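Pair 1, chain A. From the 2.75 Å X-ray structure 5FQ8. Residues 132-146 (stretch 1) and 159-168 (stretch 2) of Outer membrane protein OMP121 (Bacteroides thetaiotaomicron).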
# COMPACT_ATOMS: atom_id res chain seq x y z
N ALA A 132 -11.32 26.94 6.94
CA ALA A 132 -12.57 26.46 6.38
C ALA A 132 -13.70 27.42 6.64
O ALA A 132 -14.67 27.45 5.87
CB ALA A 132 -12.93 25.10 6.98
N ILE A 133 -13.62 28.18 7.72
CA ILE A 133 -14.67 29.13 8.02
C ILE A 133 -14.77 30.13 6.89
O ILE A 133 -13.77 30.47 6.25
CB ILE A 133 -14.40 29.79 9.38
CG1 ILE A 133 -15.50 30.76 9.74
CG2 ILE A 133 -13.13 30.54 9.36
CD1 ILE A 133 -15.45 31.14 11.15
N ASN A 134 -16.00 30.52 6.57
CA ASN A 134 -16.26 31.48 5.52
C ASN A 134 -16.26 32.88 6.11
O ASN A 134 -17.13 33.19 6.93
CB ASN A 134 -17.59 31.19 4.86
CG ASN A 134 -18.07 32.32 3.97
OD1 ASN A 134 -17.31 33.19 3.54
ND2 ASN A 134 -19.35 32.30 3.68
N PRO A 135 -15.34 33.76 5.72
CA PRO A 135 -15.28 35.08 6.35
C PRO A 135 -16.56 35.87 6.24
O PRO A 135 -16.89 36.62 7.17
CB PRO A 135 -14.13 35.76 5.59
CG PRO A 135 -13.99 35.00 4.33
CD PRO A 135 -14.36 33.61 4.64
N ASP A 136 -17.32 35.71 5.15
CA ASP A 136 -18.57 36.44 5.01
C ASP A 136 -19.56 36.14 6.14
O ASP A 136 -20.50 36.90 6.33
CB ASP A 136 -19.22 36.14 3.67
CG ASP A 136 -18.57 36.87 2.53
OD1 ASP A 136 -17.97 37.93 2.76
OD2 ASP A 136 -18.67 36.38 1.39
N ASP A 137 -19.36 35.06 6.89
CA ASP A 137 -20.26 34.72 7.98
C ASP A 137 -19.85 35.34 9.30
O ASP A 137 -20.56 35.16 10.29
CB ASP A 137 -20.31 33.21 8.19
CG ASP A 137 -21.20 32.52 7.21
OD1 ASP A 137 -22.16 33.14 6.72
OD2 ASP A 137 -20.93 31.33 6.93
N VAL A 138 -18.71 36.03 9.36
CA VAL A 138 -18.20 36.47 10.65
C VAL A 138 -18.83 37.81 11.00
O VAL A 138 -18.79 38.76 10.22
CB VAL A 138 -16.67 36.57 10.63
CG1 VAL A 138 -16.19 36.93 12.01
CG2 VAL A 138 -16.10 35.26 10.19
N ALA A 139 -19.43 37.87 12.19
CA ALA A 139 -19.86 39.16 12.70
C ALA A 139 -18.74 39.82 13.48
O ALA A 139 -18.32 40.93 13.17
CB ALA A 139 -21.10 38.99 13.57
N ASN A 140 -18.21 39.11 14.46
CA ASN A 140 -17.21 39.66 15.35
C ASN A 140 -16.13 38.62 15.63
O ASN A 140 -16.43 37.44 15.80
CB ASN A 140 -17.87 40.13 16.64
CG ASN A 140 -16.88 40.39 17.72
OD1 ASN A 140 -16.24 41.43 17.73
ND2 ASN A 140 -16.76 39.47 18.66
N MET A 141 -14.89 39.06 15.65
CA MET A 141 -13.78 38.24 16.09
C MET A 141 -13.09 38.94 17.24
O MET A 141 -12.71 40.10 17.11
CB MET A 141 -12.78 37.98 14.98
CG MET A 141 -11.45 37.48 15.48
SD MET A 141 -10.37 37.22 14.12
CE MET A 141 -11.43 36.27 13.08
N THR A 142 -12.90 38.23 18.33
CA THR A 142 -12.22 38.77 19.50
C THR A 142 -11.11 37.82 19.93
O THR A 142 -11.36 36.64 20.19
CB THR A 142 -13.21 38.99 20.63
OG1 THR A 142 -14.01 40.12 20.31
CG2 THR A 142 -12.50 39.23 21.93
N ILE A 143 -9.89 38.35 20.00
CA ILE A 143 -8.68 37.59 20.26
C ILE A 143 -8.29 37.84 21.71
O ILE A 143 -7.94 38.96 22.07
CB ILE A 143 -7.56 37.99 19.31
CG1 ILE A 143 -7.90 37.53 17.91
CG2 ILE A 143 -6.27 37.41 19.75
CD1 ILE A 143 -6.84 37.79 16.93
N LEU A 144 -8.35 36.81 22.54
CA LEU A 144 -7.89 36.92 23.91
C LEU A 144 -6.41 36.56 23.94
O LEU A 144 -6.03 35.42 23.65
CB LEU A 144 -8.69 36.00 24.83
CG LEU A 144 -10.19 36.18 24.71
CD1 LEU A 144 -10.90 35.21 25.61
CD2 LEU A 144 -10.53 37.57 25.11
N LYS A 145 -5.56 37.52 24.27
CA LYS A 145 -4.13 37.28 24.14
C LYS A 145 -3.52 36.69 25.40
O LYS A 145 -2.54 35.95 25.32
CB LYS A 145 -3.42 38.57 23.78
CG LYS A 145 -4.02 39.30 22.61
CD LYS A 145 -3.25 40.58 22.34
CE LYS A 145 -3.89 41.44 21.26
NZ LYS A 145 -5.21 41.91 21.68
N GLY A 146 -4.09 36.99 26.56
CA GLY A 146 -3.47 36.61 27.80
C GLY A 146 -3.94 35.26 28.27
O GLY A 146 -4.99 34.78 27.89
N ASN A 159 -2.41 29.25 24.68
CA ASN A 159 -1.82 29.76 23.46
C ASN A 159 -2.58 30.94 22.93
O ASN A 159 -2.29 31.41 21.83
CB ASN A 159 -1.73 28.66 22.40
CG ASN A 159 -0.50 27.80 22.57
OD1 ASN A 159 0.62 28.29 22.63
ND2 ASN A 159 -0.71 26.50 22.69
N GLY A 160 -3.53 31.44 23.71
CA GLY A 160 -4.44 32.45 23.24
C GLY A 160 -5.73 31.85 22.70
O GLY A 160 -5.83 30.65 22.42
N VAL A 161 -6.72 32.70 22.56
CA VAL A 161 -8.03 32.29 22.06
C VAL A 161 -8.47 33.23 20.96
O VAL A 161 -8.32 34.45 21.08
CB VAL A 161 -9.08 32.27 23.19
CG1 VAL A 161 -10.41 31.92 22.62
CG2 VAL A 161 -8.69 31.29 24.26
N VAL A 162 -9.00 32.68 19.89
CA VAL A 162 -9.60 33.46 18.82
C VAL A 162 -11.09 33.19 18.84
O VAL A 162 -11.57 32.20 18.28
CB VAL A 162 -9.01 33.12 17.45
CG1 VAL A 162 -9.81 33.82 16.41
CG2 VAL A 162 -7.58 33.54 17.37
N MET A 163 -11.85 34.06 19.50
CA MET A 163 -13.29 33.91 19.60
C MET A 163 -13.93 34.52 18.37
O MET A 163 -13.88 35.74 18.18
CB MET A 163 -13.81 34.57 20.86
CG MET A 163 -13.69 33.74 22.09
SD MET A 163 -13.97 34.75 23.52
CE MET A 163 -15.36 35.72 22.98
N ILE A 164 -14.55 33.71 17.57
CA ILE A 164 -15.31 34.19 16.42
C ILE A 164 -16.79 34.15 16.75
O ILE A 164 -17.25 33.31 17.53
CB ILE A 164 -14.96 33.36 15.17
CG1 ILE A 164 -13.53 33.66 14.75
CG2 ILE A 164 -15.89 33.65 14.02
CD1 ILE A 164 -13.16 33.01 13.46
N THR A 165 -17.55 35.11 16.22
CA THR A 165 -19.00 35.14 16.39
C THR A 165 -19.65 35.35 15.04
O THR A 165 -19.35 36.32 14.34
CB THR A 165 -19.44 36.22 17.37
OG1 THR A 165 -18.86 35.99 18.65
CG2 THR A 165 -20.92 36.19 17.52
N THR A 166 -20.54 34.44 14.67
CA THR A 166 -21.13 34.42 13.34
C THR A 166 -22.43 35.22 13.30
O THR A 166 -23.06 35.48 14.32
CB THR A 166 -21.36 32.97 12.94
OG1 THR A 166 -21.96 32.27 14.03
CG2 THR A 166 -20.05 32.30 12.64
N LYS A 167 -22.82 35.61 12.09
CA LYS A 167 -23.98 36.47 11.92
C LYS A 167 -25.28 35.73 12.21
O LYS A 167 -25.39 34.53 11.97
CB LYS A 167 -24.03 37.04 10.50
CG LYS A 167 -22.93 38.03 10.18
CD LYS A 167 -22.79 38.22 8.69
CE LYS A 167 -21.82 39.33 8.36
NZ LYS A 167 -21.71 39.57 6.89
N SER A 168 -26.27 36.45 12.72
CA SER A 168 -27.57 35.87 13.01
C SER A 168 -28.67 36.49 12.17
O SER A 168 -28.56 36.54 10.95
CB SER A 168 -27.91 36.02 14.49
OG SER A 168 -26.84 35.57 15.29

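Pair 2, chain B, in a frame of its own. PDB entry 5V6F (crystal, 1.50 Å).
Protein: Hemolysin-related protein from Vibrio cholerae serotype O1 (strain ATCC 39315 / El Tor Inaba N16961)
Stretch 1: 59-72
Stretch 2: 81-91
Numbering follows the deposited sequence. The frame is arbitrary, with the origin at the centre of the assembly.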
# COMPACT_ATOMS: atom_id res chain seq x y z
N PRO B 59 0.70 6.13 10.40
CA PRO B 59 0.12 4.82 10.10
C PRO B 59 -1.38 4.90 9.86
O PRO B 59 -2.07 5.79 10.36
CB PRO B 59 0.44 3.99 11.34
CG PRO B 59 0.58 4.99 12.43
CD PRO B 59 1.17 6.21 11.80
N ILE B 60 -1.87 3.93 9.10
CA ILE B 60 -3.29 3.76 8.85
C ILE B 60 -3.85 2.79 9.88
O ILE B 60 -3.34 1.67 10.03
CB ILE B 60 -3.53 3.24 7.42
CG1 ILE B 60 -2.89 4.17 6.39
CG2 ILE B 60 -5.02 3.07 7.15
CD1 ILE B 60 -3.42 5.59 6.40
N ALA B 61 -4.88 3.21 10.60
CA ALA B 61 -5.55 2.35 11.57
C ALA B 61 -6.47 1.40 10.81
O ALA B 61 -7.53 1.79 10.34
CB ALA B 61 -6.32 3.18 12.59
N LEU B 62 -6.04 0.14 10.68
CA LEU B 62 -6.77 -0.81 9.85
C LEU B 62 -8.13 -1.16 10.43
O LEU B 62 -9.05 -1.52 9.68
CB LEU B 62 -5.95 -2.08 9.68
CG LEU B 62 -4.67 -1.93 8.84
CD1 LEU B 62 -3.90 -3.23 8.83
CD2 LEU B 62 -4.99 -1.47 7.42
N ASP B 63 -8.29 -1.08 11.75
CA ASP B 63 -9.60 -1.29 12.34
C ASP B 63 -10.54 -0.13 12.04
O ASP B 63 -11.76 -0.27 12.21
CB ASP B 63 -9.49 -1.48 13.85
CG ASP B 63 -8.80 -0.31 14.54
OD1 ASP B 63 -7.80 0.20 13.99
OD2 ASP B 63 -9.28 0.10 15.62
N GLN B 64 -10.00 0.99 11.59
CA GLN B 64 -10.78 2.16 11.24
C GLN B 64 -10.94 2.32 9.73
O GLN B 64 -11.61 3.26 9.28
CB GLN B 64 -10.12 3.40 11.85
CG GLN B 64 -10.21 3.41 13.38
CD GLN B 64 -9.08 4.19 14.04
OE1 GLN B 64 -8.52 3.76 15.05
NE2 GLN B 64 -8.76 5.35 13.48
N LEU B 65 -10.39 1.41 8.94
CA LEU B 65 -10.38 1.55 7.49
C LEU B 65 -11.71 1.11 6.89
O LEU B 65 -12.22 0.02 7.19
CB LEU B 65 -9.24 0.73 6.88
CG LEU B 65 -9.05 0.79 5.37
CD1 LEU B 65 -8.74 2.21 4.92
CD2 LEU B 65 -7.96 -0.18 4.94
N GLN B 66 -12.28 1.96 6.03
CA GLN B 66 -13.51 1.62 5.32
C GLN B 66 -13.23 1.13 3.90
O GLN B 66 -13.75 0.08 3.51
CB GLN B 66 -14.44 2.84 5.27
CG GLN B 66 -15.72 2.58 4.47
CD GLN B 66 -16.70 3.74 4.53
OE1 GLN B 66 -16.48 4.72 5.24
NE2 GLN B 66 -17.79 3.63 3.77
N SER B 67 -12.40 1.84 3.14
CA SER B 67 -12.15 1.46 1.76
C SER B 67 -10.81 2.01 1.31
O SER B 67 -10.24 2.93 1.92
CB SER B 67 -13.26 1.98 0.84
OG SER B 67 -13.28 3.40 0.83
N VAL B 68 -10.31 1.44 0.21
CA VAL B 68 -9.10 1.93 -0.44
C VAL B 68 -9.40 2.20 -1.90
O VAL B 68 -10.25 1.54 -2.52
CB VAL B 68 -7.92 0.94 -0.31
CG1 VAL B 68 -7.48 0.82 1.14
CG2 VAL B 68 -8.29 -0.43 -0.88
N GLU B 69 -8.71 3.19 -2.45
CA GLU B 69 -8.71 3.51 -3.87
C GLU B 69 -7.25 3.50 -4.28
O GLU B 69 -6.49 4.39 -3.88
CB GLU B 69 -9.37 4.86 -4.13
CG GLU B 69 -9.55 5.25 -5.58
CD GLU B 69 -10.26 6.58 -5.71
OE1 GLU B 69 -9.59 7.62 -5.68
OE2 GLU B 69 -11.51 6.57 -5.82
N VAL B 70 -6.84 2.48 -5.03
CA VAL B 70 -5.43 2.23 -5.32
C VAL B 70 -5.17 2.59 -6.78
O VAL B 70 -5.81 2.04 -7.68
CB VAL B 70 -5.06 0.76 -5.06
CG1 VAL B 70 -3.58 0.52 -5.35
CG2 VAL B 70 -5.39 0.37 -3.63
N THR B 71 -4.24 3.51 -7.00
CA THR B 71 -3.83 3.90 -8.34
C THR B 71 -2.48 3.25 -8.65
O THR B 71 -1.51 3.42 -7.90
CB THR B 71 -3.75 5.42 -8.48
OG1 THR B 71 -5.01 6.00 -8.12
CG2 THR B 71 -3.41 5.81 -9.92
N SER B 72 -2.43 2.51 -9.75
CA SER B 72 -1.21 1.86 -10.21
C SER B 72 -0.96 2.27 -11.65
O SER B 72 -1.88 2.69 -12.36
CB SER B 72 -1.32 0.33 -10.11
OG SER B 72 -1.73 -0.09 -8.82
N HIS B 81 4.02 -0.08 -10.98
CA HIS B 81 3.95 -0.17 -9.53
C HIS B 81 2.68 0.50 -9.05
O HIS B 81 1.95 1.14 -9.81
CB HIS B 81 5.15 0.50 -8.85
CG HIS B 81 6.44 0.36 -9.58
ND1 HIS B 81 7.33 -0.67 -9.35
CD2 HIS B 81 7.02 1.15 -10.52
CE1 HIS B 81 8.38 -0.53 -10.13
NE2 HIS B 81 8.22 0.57 -10.85
N ILE B 82 2.42 0.36 -7.75
CA ILE B 82 1.42 1.18 -7.08
C ILE B 82 2.02 2.55 -6.84
O ILE B 82 3.11 2.68 -6.26
CB ILE B 82 0.97 0.52 -5.76
CG1 ILE B 82 0.21 -0.78 -6.06
CG2 ILE B 82 0.12 1.50 -4.93
CD1 ILE B 82 -0.28 -1.53 -4.83
N VAL B 83 1.33 3.59 -7.29
CA VAL B 83 1.82 4.95 -7.15
C VAL B 83 1.03 5.77 -6.13
O VAL B 83 1.58 6.73 -5.57
CB VAL B 83 1.87 5.69 -8.50
CG1 VAL B 83 2.89 5.02 -9.42
CG2 VAL B 83 0.49 5.75 -9.17
N ALA B 84 -0.22 5.40 -5.84
CA ALA B 84 -1.00 6.14 -4.86
C ALA B 84 -2.03 5.23 -4.22
O ALA B 84 -2.57 4.32 -4.87
CB ALA B 84 -1.69 7.35 -5.49
N ILE B 85 -2.30 5.47 -2.94
CA ILE B 85 -3.40 4.82 -2.23
C ILE B 85 -4.16 5.88 -1.47
O ILE B 85 -3.58 6.63 -0.67
CB ILE B 85 -2.92 3.74 -1.25
CG1 ILE B 85 -2.00 2.73 -1.94
CG2 ILE B 85 -4.13 3.00 -0.66
CD1 ILE B 85 -1.23 1.87 -0.96
N LYS B 86 -5.47 5.94 -1.70
CA LYS B 86 -6.37 6.77 -0.91
C LYS B 86 -7.08 5.88 0.09
O LYS B 86 -7.79 4.94 -0.30
CB LYS B 86 -7.37 7.50 -1.81
CG LYS B 86 -8.37 8.35 -1.05
CD LYS B 86 -9.36 9.00 -2.00
CE LYS B 86 -10.53 9.59 -1.25
NZ LYS B 86 -11.58 10.09 -2.18
N PHE B 87 -6.88 6.16 1.38
CA PHE B 87 -7.52 5.43 2.46
C PHE B 87 -8.70 6.25 2.98
O PHE B 87 -8.51 7.38 3.43
CB PHE B 87 -6.54 5.16 3.60
CG PHE B 87 -5.31 4.38 3.20
CD1 PHE B 87 -4.18 5.03 2.73
CD2 PHE B 87 -5.27 3.00 3.34
CE1 PHE B 87 -3.05 4.32 2.38
CE2 PHE B 87 -4.13 2.28 2.99
CZ PHE B 87 -3.02 2.94 2.52
N THR B 88 -9.91 5.69 2.90
CA THR B 88 -11.10 6.30 3.48
C THR B 88 -11.45 5.56 4.76
O THR B 88 -11.56 4.33 4.77
CB THR B 88 -12.27 6.28 2.50
OG1 THR B 88 -11.94 7.03 1.33
CG2 THR B 88 -13.51 6.90 3.12
N MET B 89 -11.63 6.31 5.85
CA MET B 89 -11.84 5.74 7.17
C MET B 89 -13.33 5.77 7.53
O MET B 89 -14.14 6.45 6.89
CB MET B 89 -11.03 6.51 8.21
CG MET B 89 -9.63 6.91 7.75
SD MET B 89 -8.64 5.51 7.20
CE MET B 89 -8.31 4.69 8.76
N LYS B 90 -13.69 5.01 8.57
CA LYS B 90 -15.10 4.92 8.95
C LYS B 90 -15.63 6.24 9.50
O LYS B 90 -16.84 6.43 9.55
CB LYS B 90 -15.32 3.82 10.00
CG LYS B 90 -14.89 2.43 9.58
CD LYS B 90 -14.91 1.44 10.75
CE LYS B 90 -14.54 0.03 10.28
NZ LYS B 90 -14.89 -1.00 11.30
N ASP B 91 -14.75 7.16 9.91
CA ASP B 91 -15.23 8.47 10.33
C ASP B 91 -15.55 9.37 9.15
O ASP B 91 -16.07 10.47 9.35
CB ASP B 91 -14.21 9.14 11.26
CG ASP B 91 -12.89 9.47 10.58
OD1 ASP B 91 -12.74 9.22 9.37
OD2 ASP B 91 -11.98 9.99 11.28
O HOH W 1 -13.06 -2.51 12.88
O HOH W 2 -10.81 10.04 -5.40

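The sharpest difference between the two pairs lies at one matched position on the second strand, where pair 1 has I164(A) and pair 2 has F87(B). In pair 1 the aliphatic side chain of I164(A) is met by three residues of the first stretch: its CD1 lies 3.8 Å from I133(A) CD1 and 3.7 Å from M141(A) CE, and its CG2 lies 3.9 Å from V138(A) CG1. In pair 2 the flat ring of F87(B) has partners at the same three positions. I60(B) lies over one face, with its CG1 3.8 Å from the centroid of the F87(B) ring and almost on the ring normal; L65(B) CD1 sits at the edge, 3.9 Å from F87(B) CD2; and V68(B) CG1 approaches obliquely, 3.8 Å from the same CD2. The flexible M141(A) thus faces the shorter isoleucine, whereas the compact V68(B) faces the larger phenylalanine.

The central backbone is nearly identical, 14 residues superposing at an RMSD of 0.4 Å, although the CA atoms of I133(A) and I60(B) lie 1.8 Å apart. Each pair is an antiparallel two-stranded ladder carrying a classic bulge, at which one carbonyl accepts two consecutive amides. T165(A) O receives A139(A) N at 2.7 Å and N140(A) N at 3.0 Å; the matched T88(B) O receives Q66(B) N at 2.8 Å and S67(B) N at 3.1 Å. The bulge residue, A139(A) or Q66(B), has negative phi and psi in both pairs, and its CA-to-CB bond points toward the other stretch.

The stretch leading into the bulge is held in the same way by the matched lysines of the second stretch. K167(A) N donates to D137(A) O at 2.9 Å, and K90(B) N to Q64(B) O at 2.8 Å. Their extended side chains then reach back to matched carbonyls: K167(A) NZ bonds D136(A) O at 3.0 Å, while K90(B) NZ makes only a weak bond to D63(B) O at 3.3 Å. In pair 2 a water reinforces that link, donating to D63(B) O at 2.7 Å and accepting from K90(B) NZ at 2.9 Å.

On the sheet face opposite I164(A) and F87(B), the chemistry changes. L144(A) CD1 packs on M163(A) SD at 3.7 Å, a diagonal apolar contact. Pair 2 places T71(B) and K86(B) at these positions, and K86(B) instead pairs with E69(B) across the strands through a water, which donates to E69(B) OE1 at 2.7 Å and accepts a weak bond from K86(B) NZ at 3.3 Å.

The ladders part at their far ends. Pair 1 keeps its register there, L144(A) N donating to V161(A) O at 2.8 Å and V161(A) N to L144(A) O at 3.0 Å. Pair 2 inserts a second bulge, in which T71(B) O accepts both A84(B) N at 3.1 Å and V83(B) N at 2.9 Å. V83(B) matches G160(A), whose positive phi would jam a CB against the preceding carbonyl; V83(B), with negative phi, accommodates its side chain.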